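Local coordinates for glucose-6-phosphate 1-dehydrogenase (Mycobacterium avium, PDB 4LGV), which probably catalyses the NADP-dependent oxidation of glucose 6-phosphate to 6-phosphogluconolactone, the first step of the oxidative pentose phosphate pathway, at residues Val34-Thr39 against Pro130-Glu135; Arg156-Val161 against Gln187-Asp192; Ile222-Ile227 against Gly473-Gln478; Ala320-Ile325 against Gly332-Leu337. One frame throughout, in Å; residues are numbered along the deposited sequence.

Contact 1: Val34-Thr39 against Pro130-Glu135; sequences VIFGIT and PLYYLE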
loop_
_atom_site.group_PDB
_atom_site.type_symbol
_atom_site.label_atom_id
_atom_site.label_comp_id
_atom_site.label_asym_id
_atom_site.label_seq_id
_atom_site.Cartn_x
_atom_site.Cartn_y
_atom_site.Cartn_z
ATOM N N VAL A 34 -23.198 38.719 -27.335
ATOM C CA VAL A 34 -23.139 40.143 -27.172
ATOM C C VAL A 34 -21.800 40.518 -26.547
ATOM O O VAL A 34 -21.506 40.113 -25.404
ATOM C CB VAL A 34 -24.281 40.626 -26.248
ATOM C CG1 VAL A 34 -24.210 42.100 -26.085
ATOM C CG2 VAL A 34 -25.638 40.198 -26.800
ATOM N N ILE A 35 -21.003 41.326 -27.259
ATOM C CA ILE A 35 -19.640 41.631 -26.808
ATOM C C ILE A 35 -19.509 43.073 -26.416
ATOM O O ILE A 35 -19.542 43.942 -27.279
ATOM C CB ILE A 35 -18.593 41.369 -27.932
ATOM C CG1 ILE A 35 -18.648 39.923 -28.361
ATOM C CG2 ILE A 35 -17.182 41.684 -27.454
ATOM C CD1 ILE A 35 -17.846 39.583 -29.594
ATOM N N PHE A 36 -19.340 43.326 -25.124
ATOM C CA PHE A 36 -19.034 44.665 -24.653
ATOM C C PHE A 36 -17.546 44.871 -24.737
ATOM O O PHE A 36 -16.769 44.060 -24.204
ATOM C CB PHE A 36 -19.496 44.881 -23.224
ATOM C CG PHE A 36 -20.998 44.994 -23.067
ATOM C CD1 PHE A 36 -21.821 43.892 -23.207
ATOM C CD2 PHE A 36 -21.596 46.234 -22.789
ATOM C CE1 PHE A 36 -23.209 44.005 -23.071
ATOM C CE2 PHE A 36 -22.982 46.349 -22.645
ATOM C CZ PHE A 36 -23.792 45.234 -22.785
ATOM N N GLY A 37 -17.146 45.952 -25.410
ATOM C CA GLY A 37 -15.724 46.318 -25.552
ATOM C C GLY A 37 -15.133 45.926 -26.906
ATOM O O GLY A 37 -13.944 45.732 -27.028
ATOM N N ILE A 38 -15.976 45.870 -27.926
ATOM C CA ILE A 38 -15.611 45.325 -29.245
ATOM C C ILE A 38 -14.598 46.194 -29.999
ATOM O O ILE A 38 -13.955 45.719 -30.942
ATOM C CB ILE A 38 -16.886 45.094 -30.091
ATOM C CG1 ILE A 38 -16.612 44.232 -31.296
ATOM C CG2 ILE A 38 -17.460 46.414 -30.552
ATOM C CD1 ILE A 38 -16.296 42.814 -30.970
ATOM N N THR A 39 -14.400 47.436 -29.569
ATOM C CA THR A 39 -13.375 48.313 -30.161
ATOM C C THR A 39 -12.102 48.404 -29.347
ATOM O O THR A 39 -11.183 49.140 -29.732
ATOM C CB THR A 39 -13.893 49.746 -30.329
ATOM O OG1 THR A 39 -14.200 50.305 -29.057
ATOM C CG2 THR A 39 -15.102 49.756 -31.205
ATOM N N PRO A 130 -28.797 34.811 -24.391
ATOM C CA PRO A 130 -27.547 35.503 -24.696
ATOM C C PRO A 130 -26.358 35.118 -23.838
ATOM O O PRO A 130 -26.494 34.925 -22.611
ATOM C CB PRO A 130 -27.896 36.990 -24.469
ATOM C CG PRO A 130 -29.061 36.985 -23.551
ATOM C CD PRO A 130 -29.733 35.649 -23.648
ATOM N N LEU A 131 -25.188 35.064 -24.476
ATOM C CA LEU A 131 -23.903 35.160 -23.775
ATOM C C LEU A 131 -23.432 36.588 -23.856
ATOM O O LEU A 131 -23.177 37.072 -24.943
ATOM C CB LEU A 131 -22.836 34.249 -24.398
ATOM C CG LEU A 131 -21.440 34.428 -23.814
ATOM C CD1 LEU A 131 -21.431 34.117 -22.313
ATOM C CD2 LEU A 131 -20.396 33.520 -24.459
ATOM N N TYR A 132 -23.244 37.250 -22.725
ATOM C CA TYR A 132 -22.644 38.592 -22.683
ATOM C C TYR A 132 -21.186 38.477 -22.343
ATOM O O TYR A 132 -20.844 37.973 -21.291
ATOM C CB TYR A 132 -23.296 39.459 -21.604
ATOM C CG TYR A 132 -24.789 39.664 -21.803
ATOM C CD1 TYR A 132 -25.250 40.589 -22.714
ATOM C CD2 TYR A 132 -25.711 38.931 -21.090
ATOM C CE1 TYR A 132 -26.600 40.776 -22.940
ATOM C CE2 TYR A 132 -27.075 39.127 -21.268
ATOM C CZ TYR A 132 -27.512 40.039 -22.210
ATOM O OH TYR A 132 -28.854 40.233 -22.404
ATOM N N TYR A 133 -20.320 38.898 -23.247
ATOM C CA TYR A 133 -18.875 38.788 -23.066
ATOM C C TYR A 133 -18.287 40.163 -22.840
ATOM O O TYR A 133 -18.361 41.033 -23.712
ATOM C CB TYR A 133 -18.255 38.116 -24.307
ATOM C CG TYR A 133 -16.764 38.057 -24.288
ATOM C CD1 TYR A 133 -16.081 37.697 -23.137
ATOM C CD2 TYR A 133 -16.024 38.332 -25.413
ATOM C CE1 TYR A 133 -14.708 37.633 -23.102
ATOM C CE2 TYR A 133 -14.652 38.269 -25.388
ATOM C CZ TYR A 133 -13.999 37.900 -24.229
ATOM O OH TYR A 133 -12.616 37.838 -24.168
ATOM N N LEU A 134 -17.739 40.379 -21.649
ATOM C CA LEU A 134 -17.304 41.708 -21.256
ATOM C C LEU A 134 -15.802 41.856 -21.357
ATOM O O LEU A 134 -15.098 41.489 -20.439
ATOM C CB LEU A 134 -17.770 42.034 -19.835
ATOM C CG LEU A 134 -19.226 41.688 -19.497
ATOM C CD1 LEU A 134 -19.583 42.250 -18.123
ATOM C CD2 LEU A 134 -20.233 42.177 -20.501
ATOM N N GLU A 135 -15.327 42.413 -22.465
ATOM C CA GLU A 135 -13.908 42.715 -22.590
ATOM C C GLU A 135 -13.750 44.209 -22.356
ATOM O O GLU A 135 -13.404 44.968 -23.226
ATOM C CB GLU A 135 -13.280 42.278 -23.918
ATOM C CG GLU A 135 -14.219 42.184 -25.106
ATOM C CD GLU A 135 -13.504 41.660 -26.324
ATOM O OE1 GLU A 135 -12.399 41.067 -26.175
ATOM O OE2 GLU A 135 -14.015 41.882 -27.425
#
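The carbonyl oxygen of Val34 takes the shortest bond here, from the amide N of Tyr133 at 2.7 Å. Tyr132 CA lies 3.3 Å from Val34 O in a CA-H...O contact. Val34 N to Leu131 O, Phe36 N to Tyr133 O and Glu135 N to Phe36 O continue the parallel pairing between two neighbouring central strands of the Rossmann-type sheet. On one face Val34, Phe36, Tyr132 and Leu134 stand side by side. Tyr132 CD1 lies 3.7 Å from Val34 CB and also meets the edge of the Phe36 ring at CE1, while Leu134 CD2 reaches Phe36 CD1 at 3.6 Å. Helix 141-150 packs against Phe36, Tyr132 and Leu134. On the other face, Ile35 CG2 sits anti to the backbone N, which brings it close to Tyr133 CD2 and, at 3.2 Å, to Glu135 OE2. The other carboxylate oxygen of Glu135 is bonded to Thr47 in helix 41-56. Gly37, at phi 101°, turns the chain out of the strand toward that helix, as in the glycine-rich coenzyme-binding turn of dinucleotide-binding folds. The buried backbone polarity is thus paired strand to strand, while the carboxylate, lying on aliphatic carbon, depends on the helix for its bond.

Contact 2: Arg156-Val161 against Gln187-Asp192; sequences RARVAV and QILRVD
The carboxamide of Gln187 holds Ala157 O in its own plane: NE2 of Gln187 donates to Ala157 O at 2.8 Å, although the donor is tilted 34° from the plane of that carbonyl. Further along the same segment, the guanidinium of Arg190 has Ile188 CG2 centred over one face, 3.8 Å above its plane, while NH1 forms a salt bridge with Glu185 and NH2 a hydrogen bond with Asn176. Gln187 just precedes, and Arg190 lies within, the second parallel strand of a beta-alpha-beta unit, in which helix 169-180 links strand 158-162 to strand 188-191 at one margin of the Rossmann-type sheet. Between the strands, Val159 N to Gln187 O, Leu189 N to Val159 O, Val161 N to Leu189 O and Val191 N to Val161 O alternate in direction. The extended Gln187 side chain (chi2 179°) adds a fifth bond just before the strand begins, and OE1 is held by the backbone of Asp184. Ala160 and Leu189 share one face, and the aliphatic part of Arg158 reaches Leu189 CD1 there, its guanidinium being bonded to His28 O. On that face too, the small Ala160 CB packs against Val191 CG2 at 3.8 Å.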
loop_
_atom_site.group_PDB
_atom_site.type_symbol
_atom_site.label_atom_id
_atom_site.label_comp_id
_atom_site.label_asym_id
_atom_site.label_seq_id
_atom_site.Cartn_x
_atom_site.Cartn_y
_atom_site.Cartn_z
ATOM N N ARG A 156 -31.902 33.451 -18.565
ATOM C CA ARG A 156 -31.326 32.562 -19.574
ATOM C C ARG A 156 -30.031 33.063 -20.157
ATOM O O ARG A 156 -29.603 32.608 -21.219
ATOM C CB ARG A 156 -32.309 32.263 -20.730
ATOM C CG ARG A 156 -33.302 31.157 -20.400
ATOM C CD ARG A 156 -34.385 31.109 -21.455
ATOM N NE ARG A 156 -34.781 32.473 -21.731
ATOM C CZ ARG A 156 -35.402 32.863 -22.829
ATOM N NH1 ARG A 156 -35.711 31.988 -23.794
ATOM N NH2 ARG A 156 -35.707 34.142 -22.960
ATOM N N ALA A 157 -29.419 34.016 -19.478
ATOM C CA ALA A 157 -28.159 34.543 -19.925
ATOM C C ALA A 157 -27.003 33.919 -19.161
ATOM O O ALA A 157 -27.183 33.344 -18.104
ATOM C CB ALA A 157 -28.119 36.052 -19.783
ATOM N N ARG A 158 -25.823 34.037 -19.746
ATOM C CA ARG A 158 -24.579 33.897 -19.021
ATOM C C ARG A 158 -23.751 35.151 -19.261
ATOM O O ARG A 158 -23.943 35.836 -20.263
ATOM C CB ARG A 158 -23.810 32.667 -19.475
ATOM C CG ARG A 158 -24.550 31.361 -19.190
ATOM C CD ARG A 158 -23.678 30.145 -19.494
ATOM N NE ARG A 158 -24.482 28.938 -19.441
ATOM C CZ ARG A 158 -25.063 28.355 -20.485
ATOM N NH1 ARG A 158 -24.933 28.843 -21.731
ATOM N NH2 ARG A 158 -25.770 27.248 -20.277
ATOM N N VAL A 159 -22.806 35.409 -18.366
ATOM C CA VAL A 159 -21.930 36.559 -18.461
ATOM C C VAL A 159 -20.493 36.077 -18.300
ATOM O O VAL A 159 -20.125 35.462 -17.274
ATOM C CB VAL A 159 -22.236 37.565 -17.363
ATOM C CG1 VAL A 159 -21.314 38.772 -17.437
ATOM C CG2 VAL A 159 -23.672 38.004 -17.480
ATOM N N ALA A 160 -19.682 36.360 -19.318
ATOM C CA ALA A 160 -18.272 36.008 -19.276
ATOM C C ALA A 160 -17.477 37.281 -19.049
ATOM O O ALA A 160 -17.567 38.233 -19.844
ATOM C CB ALA A 160 -17.882 35.351 -20.558
ATOM N N VAL A 161 -16.689 37.304 -17.984
ATOM C CA VAL A 161 -15.900 38.475 -17.636
ATOM C C VAL A 161 -14.427 38.265 -17.873
ATOM O O VAL A 161 -13.835 37.269 -17.399
ATOM C CB VAL A 161 -16.119 38.945 -16.148
ATOM C CG1 VAL A 161 -17.501 39.482 -16.008
ATOM C CG2 VAL A 161 -15.934 37.830 -15.162
ATOM N N GLN A 187 -24.055 31.185 -13.997
ATOM C CA GLN A 187 -24.166 32.133 -15.110
ATOM C C GLN A 187 -22.881 32.948 -15.229
ATOM O O GLN A 187 -22.760 33.774 -16.148
ATOM C CB GLN A 187 -25.342 33.092 -14.884
ATOM C CG GLN A 187 -26.714 32.429 -14.839
ATOM C CD GLN A 187 -27.814 33.472 -14.582
ATOM O OE1 GLN A 187 -28.080 33.823 -13.422
ATOM N NE2 GLN A 187 -28.424 33.972 -15.630
ATOM N N ILE A 188 -21.965 32.779 -14.262
ATOM C CA ILE A 188 -20.752 33.556 -14.245
ATOM C C ILE A 188 -19.562 32.746 -14.784
ATOM O O ILE A 188 -19.213 31.728 -14.216
ATOM C CB ILE A 188 -20.425 34.045 -12.844
ATOM C CG1 ILE A 188 -21.561 34.889 -12.307
ATOM C CG2 ILE A 188 -19.174 34.911 -12.849
ATOM C CD1 ILE A 188 -21.463 35.136 -10.825
ATOM N N LEU A 189 -18.907 33.267 -15.822
ATOM C CA LEU A 189 -17.756 32.639 -16.433
ATOM C C LEU A 189 -16.557 33.580 -16.374
ATOM O O LEU A 189 -16.492 34.613 -17.068
ATOM C CB LEU A 189 -18.073 32.299 -17.884
ATOM C CG LEU A 189 -19.346 31.483 -18.131
ATOM C CD1 LEU A 189 -19.649 31.315 -19.610
ATOM C CD2 LEU A 189 -19.203 30.147 -17.530
ATOM N N ARG A 190 -15.604 33.229 -15.523
ATOM C CA ARG A 190 -14.458 34.100 -15.317
ATOM C C ARG A 190 -13.357 33.683 -16.285
ATOM O O ARG A 190 -12.759 32.636 -16.107
ATOM C CB ARG A 190 -13.998 34.024 -13.874
ATOM C CG ARG A 190 -15.128 34.319 -12.906
ATOM C CD ARG A 190 -14.681 34.213 -11.462
ATOM N NE ARG A 190 -15.780 34.533 -10.557
ATOM C CZ ARG A 190 -16.754 33.683 -10.218
ATOM N NH1 ARG A 190 -16.785 32.415 -10.654
ATOM N NH2 ARG A 190 -17.687 34.093 -9.402
ATOM N N VAL A 191 -13.123 34.498 -17.318
ATOM C CA VAL A 191 -12.259 34.136 -18.424
ATOM C C VAL A 191 -10.793 34.456 -18.111
ATOM O O VAL A 191 -10.416 35.630 -17.856
ATOM C CB VAL A 191 -12.656 34.916 -19.680
ATOM C CG1 VAL A 191 -11.811 34.502 -20.868
ATOM C CG2 VAL A 191 -14.148 34.720 -20.029
ATOM N N ASP A 192 -9.973 33.415 -18.103
ATOM C CA ASP A 192 -8.533 33.565 -17.898
ATOM C C ASP A 192 -7.867 32.776 -18.996
ATOM O O ASP A 192 -7.946 31.553 -19.012
ATOM C CB ASP A 192 -8.130 33.042 -16.516
ATOM C CG ASP A 192 -6.631 33.225 -16.208
ATOM O OD1 ASP A 192 -5.808 33.315 -17.135
ATOM O OD2 ASP A 192 -6.284 33.311 -15.007
#

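Contact 3: Ile222-Ile227 against Gly473-Gln478; sequences ISEIHI and GRHAWQ
His226, Glu224 and His475 bury the most surface in this contact, and the carboxylate of Glu224 ties them together. Glu224 OE1 accepts two N-H groups: the backbone N of His475 at 3.1 Å, on the syn side, and His226 NE2 at 2.8 Å, on the anti side. With CG anti to the backbone N (chi1 -175°) and the chain extended beyond it, Glu224 reaches straight out to the 473-478 segment. Glu224 OE2 meets the edge of the His475 ring, 3.2 Å from His475 CD2, with ring and carboxylate planes 65° apart. Arg474 NH1 stays 4.0 Å from Glu224 OE2, opposite charges close but not a salt bridge. The His226 ring is wedged against the loop: His475 O lies at the ring edge, 3.2 Å from His226 CE1, and CE1 lies over the rim of one Trp477 face, the two rings oblique with planes 50° apart. Two waters also bridge the segments, one between Ser223 OG and His475 NE2, the other between His226 ND1 and the backbone N of Gln478. Ser223 and Glu224 form a classic beta bulge opposite Phe353, whose ring stacks on His475 and meets His226 edge-to-face. The C-terminal loop after helix 466-470 thus runs alongside strand 222-230, which lies between 335-340 and 347-354 in the mixed sheet, with Trp477 NE1 tied back to Ala467 of the helix.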
loop_
_atom_site.group_PDB
_atom_site.type_symbol
_atom_site.label_atom_id
_atom_site.label_comp_id
_atom_site.label_asym_id
_atom_site.label_seq_id
_atom_site.Cartn_x
_atom_site.Cartn_y
_atom_site.Cartn_z
ATOM N N ILE A 222 5.624 9.634 -3.775
ATOM C CA ILE A 222 6.092 10.943 -4.259
ATOM C C ILE A 222 6.703 11.684 -3.091
ATOM O O ILE A 222 6.069 11.804 -2.042
ATOM C CB ILE A 222 4.946 11.806 -4.790
ATOM C CG1 ILE A 222 4.233 11.179 -5.990
ATOM C CG2 ILE A 222 5.418 13.184 -5.143
ATOM C CD1 ILE A 222 5.132 10.747 -7.099
ATOM N N SER A 223 7.937 12.163 -3.264
ATOM C CA SER A 223 8.612 12.926 -2.185
ATOM C C SER A 223 8.495 14.425 -2.318
ATOM O O SER A 223 8.475 15.116 -1.323
ATOM C CB SER A 223 10.091 12.603 -2.043
ATOM O OG SER A 223 10.755 13.041 -3.205
ATOM N N GLU A 224 8.329 14.910 -3.521
ATOM C CA GLU A 224 8.406 16.321 -3.773
ATOM C C GLU A 224 7.814 16.653 -5.136
ATOM O O GLU A 224 7.949 15.861 -6.070
ATOM C CB GLU A 224 9.886 16.723 -3.748
ATOM C CG GLU A 224 10.184 18.186 -3.863
ATOM C CD GLU A 224 11.594 18.500 -3.345
ATOM O OE1 GLU A 224 12.256 19.469 -3.848
ATOM O OE2 GLU A 224 12.052 17.773 -2.461
ATOM N N ILE A 225 7.274 17.859 -5.267
ATOM C CA ILE A 225 6.734 18.341 -6.526
ATOM C C ILE A 225 7.322 19.697 -6.896
ATOM O O ILE A 225 7.409 20.568 -6.040
ATOM C CB ILE A 225 5.202 18.467 -6.429
ATOM C CG1 ILE A 225 4.587 17.092 -6.136
ATOM C CG2 ILE A 225 4.645 18.980 -7.734
ATOM C CD1 ILE A 225 3.114 17.045 -5.932
ATOM N N HIS A 226 7.722 19.872 -8.162
ATOM C CA HIS A 226 8.189 21.174 -8.677
ATOM C C HIS A 226 7.320 21.586 -9.855
ATOM O O HIS A 226 7.126 20.811 -10.797
ATOM C CB HIS A 226 9.598 21.138 -9.204
ATOM C CG HIS A 226 10.642 20.956 -8.165
ATOM N ND1 HIS A 226 11.983 20.906 -8.475
ATOM C CD2 HIS A 226 10.552 20.740 -6.834
ATOM C CE1 HIS A 226 12.685 20.731 -7.367
ATOM N NE2 HIS A 226 11.838 20.603 -6.359
ATOM N N ILE A 227 6.773 22.780 -9.773
ATOM C CA ILE A 227 5.987 23.344 -10.853
ATOM C C ILE A 227 6.743 24.519 -11.464
ATOM O O ILE A 227 7.134 25.449 -10.756
ATOM C CB ILE A 227 4.634 23.813 -10.332
ATOM C CG1 ILE A 227 3.829 22.578 -9.921
ATOM C CG2 ILE A 227 3.928 24.608 -11.404
ATOM C CD1 ILE A 227 2.466 22.879 -9.312
ATOM N N GLY A 473 17.822 22.212 1.038
ATOM C CA GLY A 473 17.805 20.851 1.618
ATOM C C GLY A 473 16.934 19.833 0.863
ATOM O O GLY A 473 16.693 18.722 1.351
ATOM N N ARG A 474 16.514 20.164 -0.352
ATOM C CA ARG A 474 15.561 19.321 -1.129
ATOM C C ARG A 474 16.132 18.973 -2.495
ATOM O O ARG A 474 17.341 18.879 -2.635
ATOM C CB ARG A 474 14.246 20.096 -1.260
ATOM C CG ARG A 474 13.583 20.301 0.089
ATOM C CD ARG A 474 13.200 18.845 0.503
ATOM N NE ARG A 474 12.487 18.628 1.757
ATOM C CZ ARG A 474 11.856 17.500 2.112
ATOM N NH1 ARG A 474 11.749 16.428 1.301
ATOM N NH2 ARG A 474 11.257 17.470 3.294
ATOM N N HIS A 475 15.283 18.738 -3.490
ATOM C CA HIS A 475 15.758 18.424 -4.851
ATOM C C HIS A 475 16.058 19.685 -5.599
ATOM O O HIS A 475 15.272 20.616 -5.565
ATOM C CB HIS A 475 14.715 17.629 -5.602
ATOM C CG HIS A 475 14.586 16.236 -5.097
ATOM N ND1 HIS A 475 15.447 15.232 -5.485
ATOM C CD2 HIS A 475 13.735 15.689 -4.194
ATOM C CE1 HIS A 475 15.107 14.117 -4.862
ATOM N NE2 HIS A 475 14.071 14.366 -4.079
ATOM N N ALA A 476 17.203 19.712 -6.259
ATOM C CA ALA A 476 17.555 20.834 -7.118
ATOM C C ALA A 476 16.532 21.041 -8.225
ATOM O O ALA A 476 15.925 20.091 -8.713
ATOM C CB ALA A 476 18.940 20.618 -7.708
ATOM N N TRP A 477 16.299 22.291 -8.605
ATOM C CA TRP A 477 15.534 22.582 -9.803
ATOM C C TRP A 477 16.211 21.873 -10.978
ATOM O O TRP A 477 17.405 22.028 -11.174
ATOM C CB TRP A 477 15.513 24.060 -10.086
ATOM C CG TRP A 477 14.754 24.905 -9.071
ATOM C CD1 TRP A 477 15.303 25.740 -8.169
ATOM C CD2 TRP A 477 13.344 25.038 -8.923
ATOM N NE1 TRP A 477 14.335 26.364 -7.441
ATOM C CE2 TRP A 477 13.120 25.934 -7.870
ATOM C CE3 TRP A 477 12.260 24.445 -9.530
ATOM C CZ2 TRP A 477 11.860 26.288 -7.445
ATOM C CZ3 TRP A 477 11.006 24.811 -9.106
ATOM C CH2 TRP A 477 10.825 25.750 -8.095
ATOM N N GLN A 478 15.448 21.089 -11.732
ATOM C CA GLN A 478 15.973 20.329 -12.863
ATOM C C GLN A 478 15.739 21.118 -14.158
ATOM O O GLN A 478 14.881 22.022 -14.212
ATOM C CB GLN A 478 15.237 18.995 -13.024
ATOM C CG GLN A 478 15.197 18.107 -11.795
ATOM C CD GLN A 478 16.547 17.521 -11.449
ATOM O OE1 GLN A 478 17.143 16.867 -12.267
ATOM N NE2 GLN A 478 17.047 17.794 -10.239
HETATM O O HOH W 1 13.185 11.586 -3.856
HETATM O O HOH W 2 12.677 20.917 -11.375
#

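Contact 4: Ala320-Ile325 against Gly332-Leu337; sequences ALRTEI and GVPIFL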
loop_
_atom_site.group_PDB
_atom_site.type_symbol
_atom_site.label_atom_id
_atom_site.label_comp_id
_atom_site.label_asym_id
_atom_site.label_seq_id
_atom_site.Cartn_x
_atom_site.Cartn_y
_atom_site.Cartn_z
ATOM N N ALA A 320 9.225 32.527 -7.047
ATOM C CA ALA A 320 9.439 31.168 -6.656
ATOM C C ALA A 320 8.954 31.034 -5.228
ATOM O O ALA A 320 9.175 31.933 -4.422
ATOM C CB ALA A 320 10.885 30.806 -6.750
ATOM N N LEU A 321 8.249 29.938 -4.932
ATOM C CA LEU A 321 7.603 29.790 -3.637
ATOM C C LEU A 321 7.468 28.332 -3.204
ATOM O O LEU A 321 7.631 27.411 -3.994
ATOM C CB LEU A 321 6.248 30.463 -3.645
ATOM C CG LEU A 321 5.181 29.880 -4.575
ATOM C CD1 LEU A 321 4.421 28.678 -3.961
ATOM C CD2 LEU A 321 4.188 30.955 -4.972
ATOM N N ARG A 322 7.201 28.148 -1.924
ATOM C CA ARG A 322 6.986 26.847 -1.360
ATOM C C ARG A 322 5.589 26.795 -0.783
ATOM O O ARG A 322 5.202 27.685 -0.066
ATOM C CB ARG A 322 8.010 26.542 -0.249
ATOM C CG ARG A 322 7.829 25.177 0.428
ATOM C CD ARG A 322 8.935 24.964 1.472
ATOM N NE ARG A 322 8.875 23.637 2.084
ATOM C CZ ARG A 322 9.904 22.994 2.668
ATOM N NH1 ARG A 322 11.124 23.526 2.739
ATOM N NH2 ARG A 322 9.711 21.793 3.204
ATOM N N THR A 323 4.891 25.704 -1.044
ATOM C CA THR A 323 3.594 25.457 -0.442
ATOM C C THR A 323 3.431 23.949 -0.158
ATOM O O THR A 323 4.402 23.170 -0.197
ATOM C CB THR A 323 2.475 25.975 -1.367
ATOM O OG1 THR A 323 1.219 25.799 -0.732
ATOM C CG2 THR A 323 2.471 25.230 -2.680
ATOM N N GLU A 324 2.229 23.557 0.214
ATOM C CA GLU A 324 1.967 22.184 0.590
ATOM C C GLU A 324 0.461 21.934 0.580
ATOM O O GLU A 324 -0.337 22.873 0.630
ATOM C CB GLU A 324 2.535 21.860 1.993
ATOM C CG GLU A 324 1.852 22.617 3.094
ATOM C CD GLU A 324 2.267 22.276 4.524
ATOM O OE1 GLU A 324 2.215 21.099 4.956
ATOM O OE2 GLU A 324 2.576 23.233 5.226
ATOM N N ILE A 325 0.097 20.665 0.541
ATOM C CA ILE A 325 -1.313 20.232 0.646
ATOM C C ILE A 325 -1.396 19.245 1.821
ATOM O O ILE A 325 -0.866 18.134 1.752
ATOM C CB ILE A 325 -1.767 19.559 -0.644
ATOM C CG1 ILE A 325 -1.676 20.536 -1.800
ATOM C CG2 ILE A 325 -3.189 19.059 -0.532
ATOM C CD1 ILE A 325 -1.815 19.866 -3.156
ATOM N N GLY A 332 3.215 16.425 4.020
ATOM C CA GLY A 332 4.676 16.309 4.110
ATOM C C GLY A 332 5.417 16.396 2.762
ATOM O O GLY A 332 6.669 16.333 2.740
ATOM N N VAL A 333 4.687 16.517 1.648
ATOM C CA VAL A 333 5.311 16.585 0.342
ATOM C C VAL A 333 5.494 18.068 0.025
ATOM O O VAL A 333 4.521 18.738 -0.229
ATOM C CB VAL A 333 4.440 15.911 -0.726
ATOM C CG1 VAL A 333 4.978 16.168 -2.123
ATOM C CG2 VAL A 333 4.342 14.425 -0.475
ATOM N N PRO A 334 6.732 18.585 0.033
ATOM C CA PRO A 334 6.900 19.944 -0.337
ATOM C C PRO A 334 6.590 20.192 -1.806
ATOM O O PRO A 334 6.988 19.405 -2.660
ATOM C CB PRO A 334 8.418 20.215 -0.074
ATOM C CG PRO A 334 8.929 19.011 0.676
ATOM C CD PRO A 334 8.011 17.905 0.264
ATOM N N ILE A 335 5.906 21.300 -2.070
ATOM C CA ILE A 335 5.562 21.704 -3.400
ATOM C C ILE A 335 6.240 23.047 -3.702
ATOM O O ILE A 335 5.981 24.037 -3.041
ATOM C CB ILE A 335 4.034 21.814 -3.511
ATOM C CG1 ILE A 335 3.396 20.474 -3.140
ATOM C CG2 ILE A 335 3.634 22.260 -4.900
ATOM C CD1 ILE A 335 1.885 20.481 -3.011
ATOM N N PHE A 336 7.137 23.053 -4.679
ATOM C CA PHE A 336 7.833 24.249 -5.074
ATOM C C PHE A 336 7.302 24.710 -6.426
ATOM O O PHE A 336 7.091 23.916 -7.343
ATOM C CB PHE A 336 9.358 24.009 -5.149
ATOM C CG PHE A 336 10.000 23.724 -3.810
ATOM C CD1 PHE A 336 10.306 24.751 -2.955
ATOM C CD2 PHE A 336 10.281 22.457 -3.432
ATOM C CE1 PHE A 336 10.869 24.511 -1.704
ATOM C CE2 PHE A 336 10.864 22.189 -2.211
ATOM C CZ PHE A 336 11.172 23.222 -1.340
ATOM N N LEU A 337 7.154 26.017 -6.545
ATOM C CA LEU A 337 6.612 26.612 -7.730
ATOM C C LEU A 337 7.476 27.798 -8.168
ATOM O O LEU A 337 7.905 28.574 -7.328
ATOM C CB LEU A 337 5.226 27.051 -7.410
ATOM C CG LEU A 337 4.430 27.643 -8.529
ATOM C CD1 LEU A 337 2.957 27.385 -8.221
ATOM C CD2 LEU A 337 4.741 29.128 -8.667
HETATM O O HOH W 3 1.443 18.596 5.224
HETATM O O HOH W 4 2.021 18.713 0.561
#
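Ala320 CA lies 3.1 Å from Leu337 O in a CA-H...O contact, and the same oxygen accepts the backbone N of Leu321. Leu321 and Leu337 form a hydrogen-bonded pair of this antiparallel hairpin; CG of Leu321 stands between the backbone N and the carbonyl carbon (chi1 65°), a turn that carries Leu321 CD1 to within 3.9 Å of Leu337 CB, and helix 246-264 packs against both leucines. Arg322 is a non-hydrogen-bonded partner of Phe336. Its extended chain runs alongside the ring, Arg322 CD 3.7 Å from Phe336 CE1, until Phe336 CZ lies over one guanidinium face, the two planes 58° apart, and NH2 reaches the Pro334 ring. Thr323 returns to a hydrogen-bonded pair with Ile335: its N gives a 2.8 Å bond to Ile335 O, whereas Ile335 N approaches Thr323 O from above the carbonyl plane. The methyl of Thr323, CG2, packs on Ile335 CB. At Glu324 the direct pairing gives way to water: OE1 accepts from a water that in turn accepts from Gly332 N. A second water accepts from Ile325 N and lies within bonding distance of Val333 O, while Ile325 CD1 touches Ile335 CD1 at 3.8 Å. The strands are therefore joined by direct amide bonds where leucine, threonine and isoleucine are buried, and by water toward the turn, while the partly exposed arginine lays its guanidinium against Phe336 and Pro334.

How the contacts relate
Contacts 1 and 2 belong to the parallel sheet of the Rossmann-type, probably coenzyme-binding, domain: strands 130-134 and 158-162 are neighbours, probably bonded through Tyr132 O to Ala160 N at 2.8 Å, so the two are successive buried pairings of one sheet. Contacts 3 and 4 lie on the opposite side of the chain's centre in the mixed sheet, where Ile227 N reaches Phe336 O at 2.7 Å and contact 4 nests within the long loop closed by contact 3. Centres of contacts 1 and 3 are about 43 Å apart. Contacts 1, 2 and 4 are buried strand pairings run by backbone amides; contact 3, partly exposed, instead relies on one carboxylate, aromatic rings and waters to hold an irregular C-terminal segment.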